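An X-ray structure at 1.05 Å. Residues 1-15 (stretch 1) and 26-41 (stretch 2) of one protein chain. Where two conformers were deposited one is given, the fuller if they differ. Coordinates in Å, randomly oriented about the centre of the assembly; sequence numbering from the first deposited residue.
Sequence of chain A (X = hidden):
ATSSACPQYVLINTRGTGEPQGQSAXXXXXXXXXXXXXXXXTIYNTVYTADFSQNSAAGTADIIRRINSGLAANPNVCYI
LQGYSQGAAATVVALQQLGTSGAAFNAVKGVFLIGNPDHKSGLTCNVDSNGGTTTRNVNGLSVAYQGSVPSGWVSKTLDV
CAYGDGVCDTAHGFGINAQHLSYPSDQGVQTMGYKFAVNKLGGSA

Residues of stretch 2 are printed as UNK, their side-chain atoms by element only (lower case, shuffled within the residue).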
ATOM      1  N   ALA A   1      11.315   3.131 -19.709  1.00 13.87           N
ATOM      2  CA  ALA A   1      12.431   4.010 -19.261  1.00 13.69           C
ATOM      3  C   ALA A   1      13.138   3.395 -18.066  1.00 13.38           C
ATOM      4  O   ALA A   1      12.533   2.652 -17.289  1.00 13.10           O
ATOM      5  CB  ALA A   1      11.900   5.388 -18.905  1.00 13.93           C
ATOM      6  N   THR A   2      14.421   3.704 -17.919  1.00 13.14           N
ATOM      7  CA  THR A   2      15.165   3.308 -16.735  1.00 13.18           C
ATOM      8  C   THR A   2      15.227   4.502 -15.802  1.00 12.63           C
ATOM      9  O   THR A   2      15.597   5.604 -16.214  1.00 13.45           O
ATOM     10  CB  THR A   2      16.583   2.846 -17.122  1.00 13.41           C
ATOM     11  OG1 THR A   2      16.494   1.693 -17.969  1.00 15.10           O
ATOM     12  CG2 THR A   2      17.344   2.337 -15.904  1.00 13.78           C
ATOM     13  N   SER A   3      14.843   4.285 -14.549  1.00 11.92           N
ATOM     14  CA  SER A   3      15.033   5.292 -13.523  1.00 11.59           C
ATOM     15  C   SER A   3      16.457   5.190 -12.998  1.00 11.71           C
ATOM     16  O   SER A   3      16.881   4.120 -12.554  1.00 11.59           O
ATOM     17  CB  SER A   3      14.054   5.086 -12.374  1.00 11.35           C
ATOM     18  OG  SER A   3      14.450   5.875 -11.269  1.00 10.89           O
ATOM     19  N   SER A   4      17.190   6.298 -13.039  1.00 12.20           N
ATOM     20  CA  SER A   4      18.532   6.323 -12.462  1.00 12.75           C
ATOM     21  C   SER A   4      18.492   6.094 -10.952  1.00 12.06           C
ATOM     22  O   SER A   4      19.385   5.462 -10.393  1.00 12.42           O
ATOM     23  CB  SER A   4      19.265   7.629 -12.791  1.00 13.57           C
ATOM     24  OG  SER A   4      18.428   8.749 -12.603  1.00 16.27           O
ATOM     25  N   ALA A   5      17.448   6.600 -10.301  1.00 11.20           N
ATOM     26  CA  ALA A   5      17.279   6.406  -8.867  1.00 10.51           C
ATOM     27  C   ALA A   5      17.008   4.942  -8.534  1.00  9.55           C
ATOM     28  O   ALA A   5      17.483   4.437  -7.515  1.00  9.94           O
ATOM     29  CB  ALA A   5      16.154   7.278  -8.348  1.00 11.04           C
ATOM     30  N   CYS A   6      16.258   4.268  -9.408  1.00  8.63           N
ATOM     31  CA  CYS A   6      15.780   2.914  -9.145  1.00  7.93           C
ATOM     32  C   CYS A   6      15.839   2.024 -10.387  1.00  7.87           C
ATOM     33  O   CYS A   6      14.793   1.697 -10.953  1.00  7.60           O
ATOM     34  CB  CYS A   6      14.341   2.967  -8.621  1.00  7.65           C
ATOM     35  SG  CYS A   6      14.181   3.794  -7.028  1.00  7.52           S
ATOM     36  N   PRO A   7      17.039   1.619 -10.819  1.00  8.05           N
ATOM     37  CA  PRO A   7      17.158   0.715 -11.971  1.00  8.02           C
ATOM     38  C   PRO A   7      16.512  -0.659 -11.751  1.00  7.37           C
ATOM     39  O   PRO A   7      16.163  -1.320 -12.727  1.00  7.52           O
ATOM     40  CB  PRO A   7      18.676   0.580 -12.157  1.00  8.80           C
ATOM     41  CG  PRO A   7      19.259   1.773 -11.486  1.00  9.40           C
ATOM     42  CD  PRO A   7      18.365   2.035 -10.320  1.00  8.47           C
ATOM     43  N   GLN A   8      16.380  -1.076 -10.494  1.00  6.69           N
ATOM     44  CA  GLN A   8      15.657  -2.283 -10.131  1.00  6.16           C
ATOM     45  C   GLN A   8      14.706  -1.934  -9.003  1.00  5.95           C
ATOM     46  O   GLN A   8      15.081  -1.239  -8.051  1.00  6.28           O
ATOM     47  CB  GLN A   8      16.609  -3.388  -9.682  1.00  6.45           C
ATOM     48  CG  GLN A   8      15.904  -4.698  -9.383  1.00  6.33           C
ATOM     49  CD  GLN A   8      16.874  -5.788  -9.004  1.00  6.46           C
ATOM     50  OE1 GLN A   8      17.689  -5.618  -8.096  1.00  7.46           O
ATOM     51  NE2 GLN A   8      16.797  -6.912  -9.696  1.00  7.31           N
ATOM     52  N   TYR A   9      13.476  -2.417  -9.106  1.00  5.57           N
ATOM     53  CA  TYR A   9      12.506  -2.167  -8.052  1.00  5.36           C
ATOM     54  C   TYR A   9      11.509  -3.307  -7.944  1.00  5.23           C
ATOM     55  O   TYR A   9      11.317  -4.079  -8.884  1.00  5.68           O
ATOM     56  CB  TYR A   9      11.783  -0.826  -8.274  1.00  5.73           C
ATOM     57  CG  TYR A   9      10.912  -0.818  -9.503  1.00  5.38           C
ATOM     58  CD1 TYR A   9      11.435  -0.459 -10.744  1.00  5.87           C
ATOM     59  CD2 TYR A   9       9.574  -1.195  -9.432  1.00  5.70           C
ATOM     60  CE1 TYR A   9      10.645  -0.469 -11.881  1.00  5.96           C
ATOM     61  CE2 TYR A   9       8.772  -1.207 -10.556  1.00  5.81           C
ATOM     62  CZ  TYR A   9       9.311  -0.848 -11.778  1.00  6.02           C
ATOM     63  OH  TYR A   9       8.504  -0.884 -12.886  1.00  6.38           O
ATOM     64  N   VAL A  10      10.876  -3.393  -6.780  1.00  5.13           N
ATOM     65  CA  VAL A  10       9.867  -4.403  -6.518  1.00  5.07           C
ATOM     66  C   VAL A  10       8.616  -3.712  -5.995  1.00  4.88           C
ATOM     67  O   VAL A  10       8.687  -2.874  -5.086  1.00  5.47           O
ATOM     68  CB  VAL A  10      10.345  -5.450  -5.491  1.00  5.25           C
ATOM     69  CG1 VAL A  10       9.361  -6.603  -5.405  1.00  5.97           C
ATOM     70  CG2 VAL A  10      11.728  -5.968  -5.847  1.00  6.00           C
ATOM     71  N   LEU A  11       7.486  -4.076  -6.590  1.00  4.74           N
ATOM     72  CA  LEU A  11       6.171  -3.665  -6.123  1.00  4.97           C
ATOM     73  C   LEU A  11       5.660  -4.806  -5.258  1.00  4.95           C
ATOM     74  O   LEU A  11       5.221  -5.838  -5.766  1.00  5.39           O
ATOM     75  CB  LEU A  11       5.242  -3.395  -7.312  1.00  5.28           C
ATOM     76  CG  LEU A  11       5.797  -2.450  -8.389  1.00  5.50           C
ATOM     77  CD1 LEU A  11       4.854  -2.362  -9.576  1.00  6.15           C
ATOM     78  CD2 LEU A  11       6.075  -1.059  -7.827  1.00  5.89           C
ATOM     79  N   ILE A  12       5.797  -4.642  -3.946  1.00  4.82           N
ATOM     80  CA  ILE A  12       5.363  -5.654  -2.998  1.00  4.92           C
ATOM     81  C   ILE A  12       3.917  -5.342  -2.671  1.00  4.81           C
ATOM     82  O   ILE A  12       3.623  -4.274  -2.130  1.00  5.54           O
ATOM     83  CB  ILE A  12       6.228  -5.617  -1.712  1.00  5.10           C
ATOM     84  CG1 ILE A  12       7.677  -6.026  -2.011  1.00  5.69           C
ATOM     85  CG2 ILE A  12       5.607  -6.499  -0.615  1.00  5.76           C
ATOM     86  CD1 ILE A  12       8.637  -5.843  -0.843  1.00  6.54           C
ATOM     87  N   ASN A  13       3.018  -6.261  -3.008  1.00  4.42           N
ATOM     88  CA  ASN A  13       1.602  -6.029  -2.759  1.00  4.60           C
ATOM     89  C   ASN A  13       1.003  -7.119  -1.896  1.00  4.71           C
ATOM     90  O   ASN A  13       1.244  -8.313  -2.119  1.00  4.78           O
ATOM     91  CB  ASN A  13       0.817  -5.838  -4.067  1.00  5.01           C
ATOM     92  CG  ASN A  13       0.575  -7.139  -4.812  1.00  5.13           C
ATOM     93  OD1 ASN A  13      -0.525  -7.695  -4.764  1.00  5.48           O
ATOM     94  ND2 ASN A  13       1.599  -7.633  -5.502  1.00  5.98           N
ATOM     95  N   THR A  14       0.236  -6.686  -0.899  1.00  4.41           N
ATOM     96  CA  THR A  14      -0.411  -7.580   0.042  1.00  4.77           C
ATOM     97  C   THR A  14      -1.918  -7.458  -0.136  1.00  4.57           C
ATOM     98  O   THR A  14      -2.488  -6.361  -0.054  1.00  4.80           O
ATOM     99  CB  THR A  14       0.019  -7.246   1.472  1.00  4.83           C
ATOM    100  OG1 THR A  14       1.449  -7.228   1.537  1.00  4.82           O
ATOM    101  CG2 THR A  14      -0.400  -8.348   2.440  1.00  5.42           C
ATOM    102  N   ARG A  15      -2.554  -8.597  -0.382  1.00  4.62           N
ATOM    103  CA  ARG A  15      -3.934  -8.645  -0.838  1.00  4.67           C
ATOM    104  C   ARG A  15      -4.947  -8.630   0.301  1.00  4.87           C
ATOM    105  O   ARG A  15      -4.597  -8.744   1.481  1.00  5.00           O
ATOM    106  CB  ARG A  15      -4.140  -9.883  -1.707  1.00  4.85           C
ATOM    107  CG  ARG A  15      -4.226 -11.180  -0.931  1.00  4.87           C
ATOM    108  CD  ARG A  15      -3.994 -12.375  -1.808  1.00  5.29           C
ATOM    109  NE  ARG A  15      -4.232 -13.654  -1.148  1.00  5.39           N
ATOM    110  CZ  ARG A  15      -3.353 -14.286  -0.382  1.00  5.42           C
ATOM    111  NH1 ARG A  15      -2.162 -13.752  -0.134  1.00  5.55           N
ATOM    112  NH2 ARG A  15      -3.663 -15.465   0.136  1.00  6.40           N
ATOM    113  N   UNK A  26      -6.617  -5.171  -6.340  1.00  5.68           N
ATOM    114  CA  UNK A  26      -6.447  -3.767  -6.014  1.00  5.76           C
ATOM    115  C   UNK A  26      -5.327  -3.059  -6.757  1.00  5.44           C
ATOM    116  O   UNK A  26      -5.372  -1.840  -6.885  1.00  5.56           O
ATOM    117  N   UNK A  27      -4.329  -3.808  -7.233  1.00  5.26           N
ATOM    118  CA  UNK A  27      -3.143  -3.193  -7.839  1.00  5.24           C
ATOM    119  C   UNK A  27      -2.845  -3.645  -9.251  1.00  5.61           C
ATOM    120  O   UNK A  27      -1.888  -3.181  -9.849  1.00  5.44           O
ATOM    121  c   UNK A  27      -2.807  -1.448  -3.840  1.00  5.32           C
ATOM    122  c   UNK A  27      -2.206  -3.068  -5.521  1.00  4.97           C
ATOM    123  c   UNK A  27      -2.351  -4.077  -4.583  1.00  5.25           C
ATOM    124  c   UNK A  27      -2.455  -1.755  -5.142  1.00  5.46           C
ATOM    125  c   UNK A  27      -2.697  -3.782  -3.269  1.00  5.63           C
ATOM    126  c   UNK A  27      -2.931  -2.464  -2.895  1.00  5.61           C
ATOM    127  c   UNK A  27      -1.913  -3.384  -6.940  1.00  5.53           C
ATOM    128  N   UNK A  28      -3.664  -4.532  -9.801  1.00  6.03           N
ATOM    129  CA  UNK A  28      -3.346  -5.123 -11.098  1.00  6.74           C
ATOM    130  C   UNK A  28      -3.154  -4.079 -12.198  1.00  6.40           C
ATOM    131  O   UNK A  28      -2.157  -4.110 -12.926  1.00  6.56           O
ATOM    132  c   UNK A  28      -4.438  -6.117 -11.500  0.50  7.57           C
ATOM    133  n   UNK A  28      -6.669  -9.965 -10.003  0.50 16.28           N
ATOM    134  c   UNK A  28      -5.933  -9.784 -11.090  0.50 15.42           C
ATOM    135  c   UNK A  28      -4.030  -7.114 -12.571  0.50  9.40           C
ATOM    136  c   UNK A  28      -5.039  -8.239 -12.810  0.50 11.95           C
ATOM    137  n   UNK A  28      -5.819  -8.566 -11.615  0.50 14.44           N
ATOM    138  n   UNK A  28      -5.316 -10.821 -11.642  0.50 16.28           N
ATOM    139  N   UNK A  29      -4.101  -3.158 -12.334  1.00  6.06           N
ATOM    140  CA  UNK A  29      -3.999  -2.168 -13.392  1.00  6.33           C
ATOM    141  C   UNK A  29      -2.814  -1.239 -13.178  1.00  5.58           C
ATOM    142  O   UNK A  29      -1.973  -1.099 -14.066  1.00  5.87           O
ATOM    143  o   UNK A  29      -6.282  -2.314 -14.053  1.00  7.52           O
ATOM    144  c   UNK A  29      -5.199  -0.306 -14.590  1.00  7.39           C
ATOM    145  c   UNK A  29      -5.308  -1.405 -13.530  1.00  6.52           C
ATOM    146  N   UNK A  30      -2.712  -0.636 -11.999  1.00  5.54           N
ATOM    147  CA  UNK A  30      -1.612   0.292 -11.775  1.00  5.58           C
ATOM    148  C   UNK A  30      -0.266  -0.397 -11.957  1.00  5.22           C
ATOM    149  O   UNK A  30       0.668   0.203 -12.485  1.00  5.36           O
ATOM    150  c   UNK A  30      -1.704   0.986 -10.415  1.00  5.59           C
ATOM    151  c   UNK A  30      -1.461   0.096  -9.199  1.00  5.46           C
ATOM    152  s   UNK A  30      -1.681   0.970  -7.646  1.00  5.18           S
ATOM    153  c   UNK A  30      -3.475   1.151  -7.601  1.00  5.44           C
ATOM    154  N   UNK A  31      -0.162  -1.659 -11.542  1.00  5.22           N
ATOM    155  CA  UNK A  31       1.117  -2.346 -11.656  1.00  5.41           C
ATOM    156  C   UNK A  31       1.487  -2.689 -13.086  1.00  5.71           C
ATOM    157  O   UNK A  31       2.667  -2.664 -13.438  1.00  5.59           O
ATOM    158  c   UNK A  31       1.303  -3.138  -9.285  1.00  5.58           C
ATOM    159  n   UNK A  31       1.204  -4.102  -8.382  1.00  5.78           N
ATOM    160  o   UNK A  31       1.509  -1.962  -8.989  1.00  5.73           O
ATOM    161  c   UNK A  31       1.177  -3.549 -10.729  1.00  5.47           C
ATOM    162  N   UNK A  32       0.487  -2.978 -13.916  1.00  5.66           N
ATOM    163  CA  UNK A  32       0.727  -3.091 -15.349  1.00  6.02           C
ATOM    164  C   UNK A  32       1.261  -1.767 -15.910  1.00  5.88           C
ATOM    165  O   UNK A  32       2.146  -1.760 -16.757  1.00  6.45           O
ATOM    166  c   UNK A  32      -0.521  -3.583 -16.090  0.65  6.22           C
ATOM    167  o   UNK A  32      -1.489  -2.564 -16.224  0.65  6.31           O
ATOM    168  N   UNK A  33       0.734  -0.647 -15.422  1.00  5.93           N
ATOM    169  CA  UNK A  33       1.184   0.667 -15.874  1.00  5.90           C
ATOM    170  C   UNK A  33       2.598   0.990 -15.399  1.00  5.74           C
ATOM    171  O   UNK A  33       3.416   1.498 -16.168  1.00  6.08           O
ATOM    172  c   UNK A  33       0.230   1.756 -15.395  1.00  6.03           C
ATOM    173  n   UNK A  33      -2.567   2.757 -14.313  1.00  6.01           N
ATOM    174  o   UNK A  33      -2.050   3.875 -16.196  1.00  8.12           O
ATOM    175  c   UNK A  33      -1.985   2.857 -15.496  1.00  6.21           C
ATOM    176  c   UNK A  33      -1.175   1.674 -15.947  1.00  6.38           C
ATOM    177  N   UNK A  34       2.882   0.705 -14.131  1.00  5.62           N
ATOM    178  CA  UNK A  34       4.182   1.031 -13.548  1.00  5.63           C
ATOM    179  C   UNK A  34       5.277   0.228 -14.238  1.00  5.69           C
ATOM    180  O   UNK A  34       6.292   0.787 -14.655  1.00  5.73           O
ATOM    181  c   UNK A  34       2.720   1.063  -9.975  1.00  5.62           C
ATOM    182  c   UNK A  34       4.200   0.763 -12.026  1.00  5.56           C
ATOM    183  c   UNK A  34       5.612   0.935 -11.461  1.00  6.22           C
ATOM    184  c   UNK A  34       3.210   1.664 -11.283  1.00  5.69           C
ATOM    185  N   UNK A  35       5.070  -1.083 -14.356  1.00  5.86           N
ATOM    186  CA  UNK A  35       6.091  -1.940 -14.953  1.00  6.35           C
ATOM    187  C   UNK A  35       6.280  -1.672 -16.440  1.00  6.55           C
ATOM    188  O   UNK A  35       7.366  -1.893 -16.961  1.00  7.25           O
ATOM    189  c   UNK A  35       5.843  -3.439 -14.698  1.00  6.45           C
ATOM    190  o   UNK A  35       4.543  -3.821 -15.175  1.00  6.82           O
ATOM    191  c   UNK A  35       5.868  -3.750 -13.193  1.00  6.87           C
ATOM    192  N   UNK A  36       5.239  -1.193 -17.118  1.00  6.47           N
ATOM    193  CA  UNK A  36       5.377  -0.786 -18.515  1.00  7.19           C
ATOM    194  C   UNK A  36       6.129   0.536 -18.647  1.00  7.26           C
ATOM    195  O   UNK A  36       6.811   0.767 -19.649  1.00  8.57           O
ATOM    196  c   UNK A  36       4.016  -0.692 -19.196  1.00  7.27           C
ATOM    197  N   UNK A  37       6.011   1.394 -17.637  1.00  7.11           N
ATOM    198  CA  UNK A  37       6.643   2.712 -17.665  1.00  7.19           C
ATOM    199  C   UNK A  37       8.126   2.664 -17.309  1.00  7.29           C
ATOM    200  O   UNK A  37       8.935   3.388 -17.894  1.00  8.07           O
ATOM    201  c   UNK A  37       5.911   3.674 -16.740  1.00  7.56           C
ATOM    202  N   UNK A  38       8.469   1.815 -16.344  1.00  7.06           N
ATOM    203  CA  UNK A  38       9.827   1.735 -15.819  1.00  7.23           C
ATOM    204  C   UNK A  38      10.347   0.316 -15.869  1.00  7.32           C
ATOM    205  O   UNK A  38       9.743  -0.599 -15.315  1.00  7.05           O
ATOM    206  c   UNK A  38       9.754   3.986 -12.623  1.00  8.82           C
ATOM    207  c   UNK A  38      10.705   4.586 -14.867  1.00  9.30           C
ATOM    208  c   UNK A  38       9.684   3.729 -14.118  1.00  8.12           C
ATOM    209  c   UNK A  38       9.888   2.238 -14.376  1.00  7.74           C
ATOM    210  N   UNK A  39      11.482   0.148 -16.533  1.00  7.58           N
ATOM    211  CA  UNK A  39      12.146  -1.145 -16.600  1.00  8.09           C
ATOM    212  C   UNK A  39      12.732  -1.550 -15.246  1.00  7.51           C
ATOM    213  O   UNK A  39      12.937  -0.714 -14.357  1.00  7.29           O
ATOM    214  o   UNK A  39      14.237  -0.153 -17.295  1.00 10.14           O
ATOM    215  c   UNK A  39      13.254  -1.107 -17.651  1.00  8.95           C
ATOM    216  N   UNK A  40      13.007  -2.842 -15.108  1.00  7.20           N
ATOM    217  CA  UNK A  40      13.658  -3.367 -13.923  1.00  6.87           C
ATOM    218  C   UNK A  40      12.722  -3.676 -12.775  1.00  6.30           C
ATOM    219  O   UNK A  40      13.175  -3.886 -11.646  1.00  6.36           O
ATOM    220  N   UNK A  41      11.426  -3.723 -13.065  1.00  6.37           N
ATOM    221  CA  UNK A  41      10.430  -3.974 -12.047  1.00  6.36           C
ATOM    222  C   UNK A  41       9.918  -5.396 -12.005  1.00  6.21           C
ATOM    223  O   UNK A  41       9.801  -6.069 -13.031  1.00  6.87           O
TER
HETATM  224  O   HOH W   1      13.938   1.748 -13.631  1.00 10.39           O

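Position 26 has no side-chain atoms, so it is glycine, G26. Position 27 carries one carbon and then a ring of six carbons with no oxygen: phenylalanine, F27. Its CD2 lies 3.7 Å from N13 CB, and T14 O sits at the ring edge, 4.1 Å from F27 CE2. F27 is the N-cap residue of the helix.

Position 28 shows three carbons, a nitrogen, and a carbon bearing two more nitrogens, which is arginine, R28; its CB points away from stretch 1. Position 29, one carbon carrying an oxygen and a carbon, is T29. Position 30 is an unbranched chain of two carbons, sulfur and carbon, hence M30. Neither touches stretch 1.

Position 31 has two carbons, the second carrying one oxygen and one nitrogen: asparagine, N31. Its OD1 approaches L11 CD1 at 3.4 Å, a contact without a hydrogen bond; both polar ends are satisfied elsewhere in the structure. Position 32, one carbon and one oxygen, is S32, whose OG donates to T29 O at 2.7 Å. Position 33 has three carbons, the third bearing oxygen and nitrogen, so it is Q33, out of reach.

Position 34 has four carbons forked at the first, with one arm two carbons long: isoleucine, I34. Its CG2 lies 3.9 Å from both L11 CD1 and Y9 CE2. Position 35, again one carbon carrying oxygen and carbon, is T35; its OG1 donates to N31 O at 2.8 Å, and its CG2 lies 4.0 Å from L11 CD1.

Positions 36 and 37 each have a single carbon: A36 and A37. A37 contributes its backbone, A1 N donating to A37 O at 3.0 Å. Position 38, four carbons forked at the second, is leucine, L38, with CD2 4.3 Å from A1 CB. Position 39, one carbon and one oxygen, is S39; its OG hydrogen-bonds T2 OG1 at 3.0 Å.

Positions 40 and 41 have no side-chain atoms: G40 and G41. At G40, phi is 85° and an ideal CB would fall 1.9 Å from P7 O; at G41 it would fall 2.2 Å from Y9 CZ.

The helix runs nearly antiparallel to strand 9-14 (176°), and the chain after it returns as a parallel bridge between Y9 and G41. Y9 N donates to G40 O (2.9 Å), and Y9 OH donates to L38 O (2.7 Å), while G41 CA packs over the ring face, 3.5 Å from its centroid. S39 N to A1 O (2.8 Å) fastens the N-terminus, and water 1 links S3 N, C6 O and S39 O.

Stretch 2 (26-41) GFRTMNSQITAALSGG
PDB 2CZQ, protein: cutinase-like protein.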